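Local coordinates for uncharacterized protein (Parabacteroides merdae ATCC 43184, PDB 5BMT) that is of unknown function but carries an OB domain of a lipoprotein family and has an immunoglobulin-like fold, at residues N100-S105 and A163-E168; V121-F126 and N176-I181; F126-T131 and A171-N176; R207-L212 and W224-I229. All coordinates share one frame; numbering follows the deposited sequence.

Contact 1: residues N100-S105 and A163-E168; sequences NELLLS and AQKREE
Two backbone hydrogen bonds tie N100-S105 to A163-E168. K165 N donates to N100 O at 2.9 Å, nearly straight at 168°, and L102 N reaches A163 O at 3.0 Å; both donors sit above the carbonyl plane. Between them E101 faces Q164 as an antiparallel non-hydrogen-bonded pair, with E101 CA pressing a CH against A163 O at 3.3 Å. A water adds a third bridge: it accepts from A163 N and lies 2.7 Å from both L102 O and E101 OE2, which compete for its protons. The short, weakly bonded strand 101-102 lies along the end of the long strand 153-167 in the large mixed sheet of a protein with an immunoglobulin-like fold. Among the charged groups, E101 runs extended from a CG anti to the backbone N, its OE2 in a salt bridge with R162 and its OE1 taking the N-H of L98. K165 bends at chi3 (-62°) and puts NZ 2.9 Å from E168 OE1, a salt bridge within its own segment. The apolar contacts come from leucine branches: L102 crosses K165 at about a right angle, CD2 meeting K165 CE at 3.8 Å, while L104 CD1 touches A163 CB at 3.9 Å.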
loop_
_atom_site.group_PDB
_atom_site.type_symbol
_atom_site.label_atom_id
_atom_site.label_comp_id
_atom_site.label_asym_id
_atom_site.label_seq_id
_atom_site.Cartn_x
_atom_site.Cartn_y
_atom_site.Cartn_z
ATOM N N ASN A 100 -0.656 -22.276 -8.897
ATOM C CA ASN A 100 -1.237 -22.051 -7.567
ATOM C C ASN A 100 -1.899 -20.660 -7.463
ATOM O O ASN A 100 -1.994 -20.111 -6.371
ATOM C CB ASN A 100 -0.166 -22.227 -6.457
ATOM C CG ASN A 100 0.462 -23.599 -6.475
ATOM O OD1 ASN A 100 1.680 -23.755 -6.593
ATOM N ND2 ASN A 100 -0.365 -24.614 -6.449
ATOM N N GLU A 101 -2.352 -20.106 -8.594
ATOM C CA GLU A 101 -2.979 -18.792 -8.574
ATOM C C GLU A 101 -4.269 -18.789 -7.754
ATOM O O GLU A 101 -5.029 -19.761 -7.770
ATOM C CB GLU A 101 -3.267 -18.290 -9.993
ATOM C CG GLU A 101 -3.737 -16.839 -9.993
ATOM C CD GLU A 101 -3.496 -16.003 -11.225
ATOM O OE1 GLU A 101 -3.167 -16.565 -12.293
ATOM O OE2 GLU A 101 -3.645 -14.769 -11.117
ATOM N N LEU A 102 -4.520 -17.656 -7.068
ATOM C CA LEU A 102 -5.740 -17.449 -6.293
ATOM C C LEU A 102 -6.586 -16.350 -6.887
ATOM O O LEU A 102 -6.050 -15.333 -7.346
ATOM C CB LEU A 102 -5.361 -17.017 -4.866
ATOM C CG LEU A 102 -4.548 -18.021 -4.083
ATOM C CD1 LEU A 102 -4.003 -17.376 -2.827
ATOM C CD2 LEU A 102 -5.388 -19.255 -3.701
ATOM N N LEU A 103 -7.902 -16.491 -6.795
ATOM C CA LEU A 103 -8.806 -15.415 -7.163
ATOM C C LEU A 103 -8.872 -14.436 -6.007
ATOM O O LEU A 103 -8.768 -14.840 -4.829
ATOM C CB LEU A 103 -10.210 -15.949 -7.437
ATOM C CG LEU A 103 -10.305 -16.891 -8.598
ATOM C CD1 LEU A 103 -11.741 -17.466 -8.701
ATOM C CD2 LEU A 103 -9.885 -16.208 -9.912
ATOM N N LEU A 104 -9.100 -13.174 -6.324
ATOM C CA LEU A 104 -9.243 -12.128 -5.304
ATOM C C LEU A 104 -10.657 -11.561 -5.337
ATOM O O LEU A 104 -11.384 -11.738 -6.322
ATOM C CB LEU A 104 -8.220 -11.013 -5.561
ATOM C CG LEU A 104 -6.786 -11.227 -5.045
ATOM C CD1 LEU A 104 -6.032 -12.230 -5.865
ATOM C CD2 LEU A 104 -6.007 -9.926 -5.185
ATOM N N SER A 105 -11.026 -10.838 -4.275
ATOM C CA SER A 105 -12.359 -10.229 -4.166
ATOM C C SER A 105 -12.281 -8.724 -3.815
ATOM O O SER A 105 -13.300 -8.107 -3.500
ATOM C CB SER A 105 -13.165 -10.979 -3.115
ATOM O OG SER A 105 -12.570 -10.847 -1.833
ATOM N N ALA A 163 -2.005 -13.176 -7.160
ATOM C CA ALA A 163 -1.543 -13.906 -5.979
ATOM C C ALA A 163 -1.322 -15.370 -6.265
ATOM O O ALA A 163 -2.099 -15.965 -7.026
ATOM C CB ALA A 163 -2.579 -13.795 -4.874
ATOM N N GLN A 164 -0.339 -15.947 -5.575
ATOM C CA GLN A 164 -0.090 -17.392 -5.609
ATOM C C GLN A 164 -0.118 -17.920 -4.193
ATOM O O GLN A 164 0.423 -17.271 -3.294
ATOM C CB GLN A 164 1.264 -17.745 -6.245
ATOM C CG GLN A 164 1.350 -17.426 -7.738
ATOM C CD GLN A 164 2.772 -17.608 -8.223
ATOM O OE1 GLN A 164 3.670 -16.831 -7.892
ATOM N NE2 GLN A 164 3.015 -18.652 -9.007
ATOM N N LYS A 165 -0.725 -19.096 -3.984
ATOM C CA LYS A 165 -0.702 -19.709 -2.658
ATOM C C LYS A 165 0.686 -20.316 -2.434
ATOM O O LYS A 165 1.174 -21.043 -3.313
ATOM C CB LYS A 165 -1.805 -20.781 -2.522
ATOM C CG LYS A 165 -2.101 -21.163 -1.063
ATOM C CD LYS A 165 -3.013 -22.399 -0.938
ATOM C CE LYS A 165 -4.377 -22.232 -1.548
ATOM N NZ LYS A 165 -5.210 -23.455 -1.337
ATOM N N ARG A 166 1.319 -20.004 -1.283
ATOM C CA ARG A 166 2.639 -20.579 -0.980
ATOM C C ARG A 166 2.564 -21.612 0.148
ATOM O O ARG A 166 3.354 -22.565 0.136
ATOM C CB ARG A 166 3.663 -19.492 -0.642
ATOM C CG ARG A 166 3.889 -18.479 -1.775
ATOM C CD ARG A 166 4.631 -19.011 -3.016
ATOM N NE ARG A 166 6.017 -19.393 -2.730
ATOM C CZ ARG A 166 7.056 -18.563 -2.746
ATOM N NH1 ARG A 166 6.889 -17.285 -3.067
ATOM N NH2 ARG A 166 8.280 -19.016 -2.503
ATOM N N GLU A 167 1.634 -21.454 1.105
ATOM C CA GLU A 167 1.410 -22.420 2.202
ATOM C C GLU A 167 -0.082 -22.631 2.321
ATOM O O GLU A 167 -0.830 -21.655 2.330
ATOM C CB GLU A 167 2.011 -21.950 3.536
ATOM C CG GLU A 167 3.532 -21.847 3.546
ATOM C CD GLU A 167 4.170 -21.236 4.782
ATOM O OE1 GLU A 167 3.749 -21.579 5.910
ATOM O OE2 GLU A 167 5.132 -20.449 4.621
ATOM N N GLU A 168 -0.517 -23.895 2.402
ATOM C CA GLU A 168 -1.924 -24.291 2.419
ATOM C C GLU A 168 -2.698 -23.787 3.634
ATOM O O GLU A 168 -3.825 -23.317 3.481
ATOM C CB GLU A 168 -2.021 -25.828 2.341
ATOM C CG GLU A 168 -3.436 -26.406 2.353
ATOM C CD GLU A 168 -4.334 -26.155 1.157
ATOM O OE1 GLU A 168 -3.865 -25.566 0.156
ATOM O OE2 GLU A 168 -5.514 -26.569 1.220
HETATM O O HOH W 1 -4.267 -13.789 -8.664
#

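Contact 2: residues V121-F126 and N176-I181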
loop_
_atom_site.group_PDB
_atom_site.type_symbol
_atom_site.label_atom_id
_atom_site.label_comp_id
_atom_site.label_asym_id
_atom_site.label_seq_id
_atom_site.Cartn_x
_atom_site.Cartn_y
_atom_site.Cartn_z
ATOM N N VAL A 121 0.506 0.769 -0.418
ATOM C CA VAL A 121 -0.068 -0.235 0.473
ATOM C C VAL A 121 -1.288 -0.752 -0.258
ATOM O O VAL A 121 -2.131 0.059 -0.687
ATOM C CB VAL A 121 -0.438 0.309 1.876
ATOM C CG1 VAL A 121 -1.276 -0.694 2.684
ATOM C CG2 VAL A 121 0.824 0.688 2.646
ATOM N N VAL A 122 -1.372 -2.075 -0.429
ATOM C CA VAL A 122 -2.524 -2.637 -1.127
ATOM C C VAL A 122 -3.126 -3.709 -0.243
ATOM O O VAL A 122 -2.402 -4.390 0.488
ATOM C CB VAL A 122 -2.188 -3.116 -2.564
ATOM C CG1 VAL A 122 -1.004 -4.023 -2.604
ATOM C CG2 VAL A 122 -3.385 -3.750 -3.265
ATOM N N ILE A 123 -4.454 -3.801 -0.254
ATOM C CA ILE A 123 -5.140 -4.756 0.601
ATOM C C ILE A 123 -5.886 -5.809 -0.247
ATOM O O ILE A 123 -7.096 -5.704 -0.473
ATOM C CB ILE A 123 -6.072 -4.048 1.602
ATOM C CG1 ILE A 123 -5.317 -2.912 2.371
ATOM C CG2 ILE A 123 -6.630 -5.101 2.589
ATOM C CD1 ILE A 123 -6.209 -2.139 3.350
ATOM N N PRO A 124 -5.175 -6.832 -0.739
ATOM C CA PRO A 124 -5.872 -7.922 -1.443
ATOM C C PRO A 124 -6.832 -8.581 -0.470
ATOM O O PRO A 124 -6.491 -8.787 0.723
ATOM C CB PRO A 124 -4.756 -8.878 -1.862
ATOM C CG PRO A 124 -3.583 -8.535 -1.014
ATOM C CD PRO A 124 -3.724 -7.097 -0.606
ATOM N N THR A 125 -8.039 -8.885 -0.959
ATOM C CA THR A 125 -9.093 -9.515 -0.178
ATOM C C THR A 125 -9.437 -10.834 -0.841
ATOM O O THR A 125 -9.308 -10.941 -2.073
ATOM C CB THR A 125 -10.293 -8.563 -0.084
ATOM O OG1 THR A 125 -9.810 -7.272 0.305
ATOM C CG2 THR A 125 -11.355 -9.036 0.904
ATOM N N PHE A 126 -9.861 -11.823 -0.042
ATOM C CA PHE A 126 -10.211 -13.137 -0.527
ATOM C C PHE A 126 -11.551 -13.571 -0.018
ATOM O O PHE A 126 -11.832 -13.423 1.179
ATOM C CB PHE A 126 -9.158 -14.160 -0.066
ATOM C CG PHE A 126 -7.773 -13.847 -0.566
ATOM C CD1 PHE A 126 -6.947 -12.971 0.133
ATOM C CD2 PHE A 126 -7.329 -14.346 -1.784
ATOM C CE1 PHE A 126 -5.689 -12.634 -0.360
ATOM C CE2 PHE A 126 -6.071 -13.998 -2.281
ATOM C CZ PHE A 126 -5.275 -13.118 -1.574
ATOM N N ASN A 176 -13.766 -13.386 3.651
ATOM C CA ASN A 176 -13.440 -11.976 3.364
ATOM C C ASN A 176 -12.151 -11.558 4.052
ATOM O O ASN A 176 -12.054 -10.477 4.656
ATOM C CB ASN A 176 -14.607 -11.038 3.796
ATOM C CG ASN A 176 -15.929 -11.434 3.201
ATOM O OD1 ASN A 176 -16.012 -11.819 2.025
ATOM N ND2 ASN A 176 -16.977 -11.510 4.036
ATOM N N ALA A 177 -11.140 -12.419 3.926
ATOM C CA ALA A 177 -9.857 -12.207 4.569
ATOM C C ALA A 177 -9.064 -11.178 3.842
ATOM O O ALA A 177 -9.116 -11.112 2.617
ATOM C CB ALA A 177 -9.085 -13.517 4.612
HETATM N N MSE A 178 -8.326 -10.370 4.598
HETATM C CA MSE A 178 -7.512 -9.299 4.040
HETATM C C MSE A 178 -6.050 -9.551 4.324
HETATM O O MSE A 178 -5.709 -10.053 5.394
HETATM C CB MSE A 178 -7.942 -7.946 4.608
HETATM C CG MSE A 178 -9.352 -7.558 4.163
HETATM SE SE MSE A 178 -10.132 -6.004 5.046
HETATM C CE MSE A 178 -9.064 -5.986 6.700
ATOM N N ASP A 179 -5.190 -9.232 3.361
ATOM C CA ASP A 179 -3.743 -9.455 3.505
ATOM C C ASP A 179 -2.962 -8.217 3.052
ATOM O O ASP A 179 -2.359 -8.214 1.971
ATOM C CB ASP A 179 -3.317 -10.682 2.684
ATOM C CG ASP A 179 -1.901 -11.201 2.935
ATOM O OD1 ASP A 179 -1.288 -10.811 3.963
ATOM O OD2 ASP A 179 -1.418 -12.041 2.134
ATOM N N PRO A 180 -2.913 -7.176 3.897
ATOM C CA PRO A 180 -2.208 -5.951 3.505
ATOM C C PRO A 180 -0.736 -6.211 3.190
ATOM O O PRO A 180 -0.042 -6.908 3.944
ATOM C CB PRO A 180 -2.370 -5.032 4.721
ATOM C CG PRO A 180 -3.534 -5.602 5.494
ATOM C CD PRO A 180 -3.578 -7.061 5.212
ATOM N N ILE A 181 -0.276 -5.659 2.070
ATOM C CA ILE A 181 1.122 -5.782 1.622
ATOM C C ILE A 181 1.649 -4.414 1.184
ATOM O O ILE A 181 0.866 -3.490 0.956
ATOM C CB ILE A 181 1.286 -6.823 0.470
ATOM C CG1 ILE A 181 0.474 -6.364 -0.756
ATOM C CG2 ILE A 181 0.887 -8.226 0.939
ATOM C CD1 ILE A 181 0.680 -7.222 -2.053
#
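V121-F126 and N176-I181 run as neighbouring antiparallel strands in a large mixed sheet, probably part of the immunoglobulin-like fold, with P124 leaving out one rung. V122 and I181 form a hydrogen-bonded pair, donating to each other; I181 N comes in nearly along the V122 C=O axis. Further on, D179 N donates to P124 O at 3.0 Å and F126 N to A177 O at 2.9 Å, while the return bond from A177 N to F126 O is weak and bent. I181 is worth following outward. Its CB carries CG1 into the crowded position between backbone N and carbonyl carbon (chi1 62°), where CG1 lies 3.7 Å from V122 O and closes on V122 CG1 at 3.3 Å, tighter than usual for two carbons. CD1 then reaches on alongside V122 CG1, and L161 and Y137 pack against this side chain from strands 153-167 and 134-140. P124 has no N-H to offer, and its ring lies against the backbone of D179, with CG 3.2 Å from D179 O. An alanine here, lacking CG and CD, would probably loosen the packing against D179, L104 and Y137. D179 turns its carboxylate to the hydroxyl of Y137. Where I123 and M178 (selenomethionine) lie side by side, I123 CG2 meets M178 CB at 3.7 Å.

Contact 3: residues F126-T131 and A171-N176; sequences FTSVLT and APTISN. With EDO (1,2-ethanediol), chain G.
I174 and T131 have the most surface buried where F126-T131 meets A171-N176, a short antiparallel ladder at the surface, in a large sheet that is probably part of the immunoglobulin-like fold. I174 pairs with V129 through two backbone bonds: I174 N to V129 O at 2.8 Å, nearly along the C=O axis, and V129 N back to I174 O at 3.0 Å, in the carbonyl plane. With CG1 anti to the carbonyl carbon, the I174 chain leans along the partner strand, its CB meeting V129 CG2 at 4.0 Å and its CD1 coming to 3.8 Å from T131 OG1. T131 turns its hydroxyl onto P172, the residue after a cis peptide bond. T131 OG1 donates to a lone pair of P172 O at 2.7 Å, and the same oxygen takes a weak, bent bond from T131 N, so one residue grips the carbonyl twice. T131 OG1 also comes 3.3 Å from P172 CD. A valine here, with no hydroxyl, would probably leave the proline carbonyl less firmly held, by the weak backbone bond alone. On the face carrying S128 and T173, S128 CB touches T173 CG2, and L130 CD2 lies against T173 OG1. T173 N looks outward and donates to an ethanediol, probably from the crystallisation liquor. At the other end the chain turns its corner: T127 O accepts from N176 N, which sits well above the carbonyl plane, and from a water 2.7 Å away that also bonds to S175 OG.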
loop_
_atom_site.group_PDB
_atom_site.type_symbol
_atom_site.label_atom_id
_atom_site.label_comp_id
_atom_site.label_asym_id
_atom_site.label_seq_id
_atom_site.Cartn_x
_atom_site.Cartn_y
_atom_site.Cartn_z
ATOM N N PHE A 126 -9.861 -11.823 -0.042
ATOM C CA PHE A 126 -10.211 -13.137 -0.527
ATOM C C PHE A 126 -11.551 -13.571 -0.018
ATOM O O PHE A 126 -11.832 -13.423 1.179
ATOM C CB PHE A 126 -9.158 -14.160 -0.066
ATOM C CG PHE A 126 -7.773 -13.847 -0.566
ATOM C CD1 PHE A 126 -6.947 -12.971 0.133
ATOM C CD2 PHE A 126 -7.329 -14.346 -1.784
ATOM C CE1 PHE A 126 -5.689 -12.634 -0.360
ATOM C CE2 PHE A 126 -6.071 -13.998 -2.281
ATOM C CZ PHE A 126 -5.275 -13.118 -1.574
ATOM N N THR A 127 -12.334 -14.237 -0.886
ATOM C CA THR A 127 -13.624 -14.827 -0.491
ATOM C C THR A 127 -13.395 -15.731 0.721
ATOM O O THR A 127 -14.115 -15.631 1.708
ATOM C CB THR A 127 -14.241 -15.577 -1.672
ATOM O OG1 THR A 127 -14.446 -14.667 -2.744
ATOM C CG2 THR A 127 -15.560 -16.277 -1.301
ATOM N N SER A 128 -12.379 -16.606 0.634
ATOM C CA SER A 128 -12.016 -17.485 1.733
ATOM C C SER A 128 -10.553 -17.819 1.692
ATOM O O SER A 128 -9.938 -17.849 0.625
ATOM C CB SER A 128 -12.840 -18.775 1.725
ATOM O OG SER A 128 -12.558 -19.614 0.624
ATOM N N VAL A 129 -9.986 -18.005 2.880
ATOM C CA VAL A 129 -8.629 -18.515 3.077
ATOM C C VAL A 129 -8.670 -19.503 4.218
ATOM O O VAL A 129 -9.635 -19.516 4.997
ATOM C CB VAL A 129 -7.550 -17.427 3.351
ATOM C CG1 VAL A 129 -7.466 -16.385 2.231
ATOM C CG2 VAL A 129 -7.771 -16.751 4.709
ATOM N N LEU A 130 -7.598 -20.270 4.381
ATOM C CA LEU A 130 -7.485 -21.117 5.554
ATOM C C LEU A 130 -6.667 -20.390 6.593
ATOM O O LEU A 130 -5.921 -19.461 6.264
ATOM C CB LEU A 130 -6.858 -22.493 5.239
ATOM C CG LEU A 130 -7.681 -23.451 4.377
ATOM C CD1 LEU A 130 -6.993 -24.836 4.295
ATOM C CD2 LEU A 130 -9.107 -23.647 4.945
ATOM N N THR A 131 -6.793 -20.805 7.869
ATOM C CA THR A 131 -5.977 -20.248 8.942
ATOM C C THR A 131 -4.507 -20.598 8.639
ATOM O O THR A 131 -4.234 -21.715 8.221
ATOM C CB THR A 131 -6.477 -20.821 10.293
ATOM O OG1 THR A 131 -7.819 -20.370 10.484
ATOM C CG2 THR A 131 -5.612 -20.384 11.483
ATOM N N ALA A 171 -7.736 -25.662 8.944
ATOM C CA ALA A 171 -9.051 -25.244 9.429
ATOM C C ALA A 171 -8.905 -24.376 10.697
ATOM O O ALA A 171 -7.908 -24.515 11.409
ATOM C CB ALA A 171 -9.915 -26.475 9.707
ATOM N N PRO A 172 -9.803 -23.399 10.958
ATOM C CA PRO A 172 -11.027 -23.075 10.212
ATOM C C PRO A 172 -10.798 -22.124 9.030
ATOM O O PRO A 172 -9.756 -21.475 8.910
ATOM C CB PRO A 172 -11.893 -22.402 11.283
ATOM C CG PRO A 172 -10.896 -21.662 12.126
ATOM C CD PRO A 172 -9.668 -22.548 12.160
ATOM N N THR A 173 -11.813 -22.050 8.171
ATOM C CA THR A 173 -11.862 -21.132 7.037
ATOM C C THR A 173 -12.198 -19.724 7.539
ATOM O O THR A 173 -13.048 -19.566 8.439
ATOM C CB THR A 173 -12.915 -21.637 6.032
ATOM O OG1 THR A 173 -12.550 -22.958 5.611
ATOM C CG2 THR A 173 -13.077 -20.726 4.817
ATOM N N ILE A 174 -11.521 -18.719 6.949
ATOM C CA ILE A 174 -11.753 -17.303 7.226
ATOM C C ILE A 174 -12.382 -16.707 5.977
ATOM O O ILE A 174 -11.844 -16.873 4.874
ATOM C CB ILE A 174 -10.455 -16.540 7.641
ATOM C CG1 ILE A 174 -9.774 -17.176 8.873
ATOM C CG2 ILE A 174 -10.727 -15.040 7.869
ATOM C CD1 ILE A 174 -8.250 -16.858 9.015
ATOM N N SER A 175 -13.528 -16.025 6.137
ATOM C CA SER A 175 -14.201 -15.364 5.020
ATOM C C SER A 175 -13.795 -13.916 4.894
ATOM O O SER A 175 -13.537 -13.268 5.909
ATOM C CB SER A 175 -15.713 -15.420 5.210
ATOM O OG SER A 175 -16.178 -16.755 5.125
ATOM N N ASN A 176 -13.766 -13.386 3.651
ATOM C CA ASN A 176 -13.440 -11.976 3.364
ATOM C C ASN A 176 -12.151 -11.558 4.052
ATOM O O ASN A 176 -12.054 -10.477 4.656
ATOM C CB ASN A 176 -14.607 -11.038 3.796
ATOM C CG ASN A 176 -15.929 -11.434 3.201
ATOM O OD1 ASN A 176 -16.012 -11.819 2.025
ATOM N ND2 ASN A 176 -16.977 -11.510 4.036
HETATM C C1 EDO G . -14.711 -24.585 8.242
HETATM O O1 EDO G . -14.249 -23.387 8.852
HETATM C C2 EDO G . -13.950 -25.818 8.803
HETATM O O2 EDO G . -13.971 -25.810 10.221
HETATM O O HOH W 2 -16.667 -16.527 2.034
#

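Contact 4: residues R207-L212 and W224-I229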
loop_
_atom_site.group_PDB
_atom_site.type_symbol
_atom_site.label_atom_id
_atom_site.label_comp_id
_atom_site.label_asym_id
_atom_site.label_seq_id
_atom_site.Cartn_x
_atom_site.Cartn_y
_atom_site.Cartn_z
ATOM N N ARG A 207 -5.810 2.622 -10.725
ATOM C CA ARG A 207 -6.622 1.599 -10.092
ATOM C C ARG A 207 -5.874 0.285 -10.176
ATOM O O ARG A 207 -4.927 0.177 -10.964
ATOM C CB ARG A 207 -8.001 1.497 -10.728
ATOM C CG ARG A 207 -7.883 1.103 -12.186
ATOM C CD ARG A 207 -9.248 1.070 -12.793
ATOM N NE ARG A 207 -9.175 0.649 -14.184
ATOM C CZ ARG A 207 -10.243 0.316 -14.897
ATOM N NH1 ARG A 207 -11.445 0.312 -14.339
ATOM N NH2 ARG A 207 -10.114 -0.056 -16.157
ATOM N N VAL A 208 -6.314 -0.712 -9.411
ATOM C CA VAL A 208 -5.679 -2.025 -9.398
ATOM C C VAL A 208 -6.687 -3.049 -9.870
ATOM O O VAL A 208 -7.760 -3.159 -9.271
ATOM C CB VAL A 208 -5.125 -2.386 -8.001
ATOM C CG1 VAL A 208 -4.483 -3.783 -8.013
ATOM C CG2 VAL A 208 -4.098 -1.356 -7.538
ATOM N N LYS A 209 -6.328 -3.813 -10.930
ATOM C CA LYS A 209 -7.174 -4.886 -11.403
ATOM C C LYS A 209 -6.691 -6.215 -10.808
ATOM O O LYS A 209 -5.516 -6.378 -10.447
ATOM C CB LYS A 209 -7.238 -4.898 -12.917
ATOM C CG LYS A 209 -6.095 -5.476 -13.668
ATOM C CD LYS A 209 -6.595 -5.693 -15.132
ATOM C CE LYS A 209 -5.845 -6.788 -15.845
ATOM N NZ LYS A 209 -5.320 -6.343 -17.165
ATOM N N TYR A 210 -7.606 -7.153 -10.651
ATOM C CA TYR A 210 -7.269 -8.427 -10.050
ATOM C C TYR A 210 -8.163 -9.527 -10.620
ATOM O O TYR A 210 -9.269 -9.234 -11.069
ATOM C CB TYR A 210 -7.447 -8.353 -8.501
ATOM C CG TYR A 210 -8.832 -7.909 -8.062
ATOM C CD1 TYR A 210 -9.865 -8.830 -7.909
ATOM C CD2 TYR A 210 -9.108 -6.570 -7.808
ATOM C CE1 TYR A 210 -11.137 -8.427 -7.508
ATOM C CE2 TYR A 210 -10.377 -6.150 -7.408
ATOM C CZ TYR A 210 -11.390 -7.086 -7.254
ATOM O OH TYR A 210 -12.651 -6.705 -6.852
ATOM N N PRO A 211 -7.738 -10.790 -10.568
ATOM C CA PRO A 211 -8.587 -11.870 -11.120
ATOM C C PRO A 211 -9.826 -12.101 -10.252
ATOM O O PRO A 211 -9.726 -12.313 -9.045
ATOM C CB PRO A 211 -7.667 -13.102 -11.097
ATOM C CG PRO A 211 -6.287 -12.566 -11.011
ATOM C CD PRO A 211 -6.412 -11.295 -10.168
ATOM N N LEU A 212 -10.992 -12.149 -10.909
ATOM C CA LEU A 212 -12.271 -12.340 -10.231
ATOM C C LEU A 212 -12.797 -13.759 -10.454
ATOM O O LEU A 212 -13.377 -14.353 -9.538
ATOM C CB LEU A 212 -13.252 -11.313 -10.794
ATOM C CG LEU A 212 -14.542 -11.093 -10.069
ATOM C CD1 LEU A 212 -14.285 -10.545 -8.597
ATOM C CD2 LEU A 212 -15.375 -10.047 -10.829
ATOM N N TRP A 224 -12.133 -10.000 -14.559
ATOM C CA TRP A 224 -11.315 -9.185 -13.655
ATOM C C TRP A 224 -12.167 -8.230 -12.865
ATOM O O TRP A 224 -13.201 -7.742 -13.363
ATOM C CB TRP A 224 -10.317 -8.358 -14.490
ATOM C CG TRP A 224 -9.414 -9.184 -15.359
ATOM C CD1 TRP A 224 -9.705 -9.710 -16.589
ATOM C CD2 TRP A 224 -8.112 -9.655 -15.014
ATOM N NE1 TRP A 224 -8.622 -10.413 -17.066
ATOM C CE2 TRP A 224 -7.625 -10.387 -16.121
ATOM C CE3 TRP A 224 -7.272 -9.465 -13.896
ATOM C CZ2 TRP A 224 -6.357 -10.974 -16.120
ATOM C CZ3 TRP A 224 -6.016 -10.052 -13.901
ATOM C CH2 TRP A 224 -5.572 -10.792 -15.003
ATOM N N GLY A 225 -11.706 -7.950 -11.657
ATOM C CA GLY A 225 -12.298 -6.939 -10.790
ATOM C C GLY A 225 -11.368 -5.745 -10.765
ATOM O O GLY A 225 -10.183 -5.857 -11.120
ATOM N N TYR A 226 -11.873 -4.589 -10.312
ATOM C CA TYR A 226 -11.077 -3.368 -10.262
ATOM C C TYR A 226 -11.331 -2.658 -8.963
ATOM O O TYR A 226 -12.496 -2.544 -8.520
ATOM C CB TYR A 226 -11.449 -2.417 -11.439
ATOM C CG TYR A 226 -11.211 -3.034 -12.803
ATOM C CD1 TYR A 226 -12.161 -3.867 -13.393
ATOM C CD2 TYR A 226 -10.023 -2.802 -13.495
ATOM C CE1 TYR A 226 -11.920 -4.494 -14.621
ATOM C CE2 TYR A 226 -9.795 -3.377 -14.752
ATOM C CZ TYR A 226 -10.737 -4.237 -15.298
ATOM O OH TYR A 226 -10.509 -4.834 -16.516
ATOM N N SER A 227 -10.271 -2.142 -8.381
ATOM C CA SER A 227 -10.397 -1.316 -7.183
ATOM C C SER A 227 -11.038 0.014 -7.535
ATOM O O SER A 227 -11.149 0.373 -8.709
ATOM C CB SER A 227 -8.996 -1.030 -6.620
ATOM O OG SER A 227 -8.279 -0.068 -7.394
ATOM N N LYS A 228 -11.379 0.784 -6.506
ATOM C CA LYS A 228 -11.744 2.169 -6.703
ATOM C C LYS A 228 -10.514 2.916 -7.212
ATOM O O LYS A 228 -9.375 2.426 -7.077
ATOM C CB LYS A 228 -12.184 2.801 -5.371
ATOM C CG LYS A 228 -13.465 2.249 -4.814
ATOM C CD LYS A 228 -14.030 3.178 -3.736
ATOM C CE LYS A 228 -13.314 3.129 -2.400
ATOM N NZ LYS A 228 -13.622 4.327 -1.574
ATOM N N ILE A 229 -10.723 4.104 -7.771
ATOM C CA ILE A 229 -9.610 4.916 -8.208
ATOM C C ILE A 229 -8.892 5.517 -6.985
ATOM O O ILE A 229 -9.522 5.979 -6.020
ATOM C CB ILE A 229 -10.116 6.004 -9.182
ATOM C CG1 ILE A 229 -10.635 5.344 -10.489
ATOM C CG2 ILE A 229 -9.036 7.093 -9.462
ATOM C CD1 ILE A 229 -11.584 6.251 -11.315
HETATM O O HOH W 3 -13.101 -4.019 -6.328
#
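R207-L212 and W224-I229 are the two arms of a beta hairpin, strand 207-212 running at 142° to strand 224-226 with axes 4.3 Å apart at their closest. Y210 and G225 form the hydrogen-bonded pair, G225 N giving to Y210 O at 2.8 Å nearly along the C=O axis. Next along, S227 N bonds to V208 O, but V208 N is met by the side chain: S227 OG accepts from it at 2.9 Å and donates its own hydrogen bond to K228 O. The Y210 ring lies flat over G225, whose CA sits 3.9 Å from the ring centroid in a CH-pi contact; a CB on that residue would run into the ring. A water joins Y210 OH to Y226 O. K209 bends at chi4 and lays CE over the W224 six-membered ring, 3.7 Å from its centroid, with NZ above the same face in a cation-pi contact. Y226 CD2 lies over the centre of the R207 guanidinium face, 3.4 Å from R207 CZ, the planes 22° apart; T158 holds R207 NE. Strand 203-214 has strand 153-167 as its parallel neighbour, bonded to it through R207 and K209, while R207 and I229 rest on V150 of strand 148-150.

All four contacts belong to the one large mixed sheet. Contacts 2 and 3 both use strand 173-184, paired first with 128-131 and then, past a corner, with 118-126; they share F126 and N176, close to the turns at T127 and N176, and A177 CB touches V129 CG2 at 3.5 Å. Contact 1 lies beside them, centres about 12 Å from each: S105 N comes 2.8 Å from T125 O, probably a hydrogen bond. The same segment 100-105 reaches contact 4, L104 N lying 2.9 Å from P211 O. Contacts 3 and 4 stand farthest apart, centres about 21 Å. No active site is known; a bound 3-cyclohexyl-1-propylsulfonic acid, probably from the crystallisation liquor, lies about 4 Å from the I123 side chain.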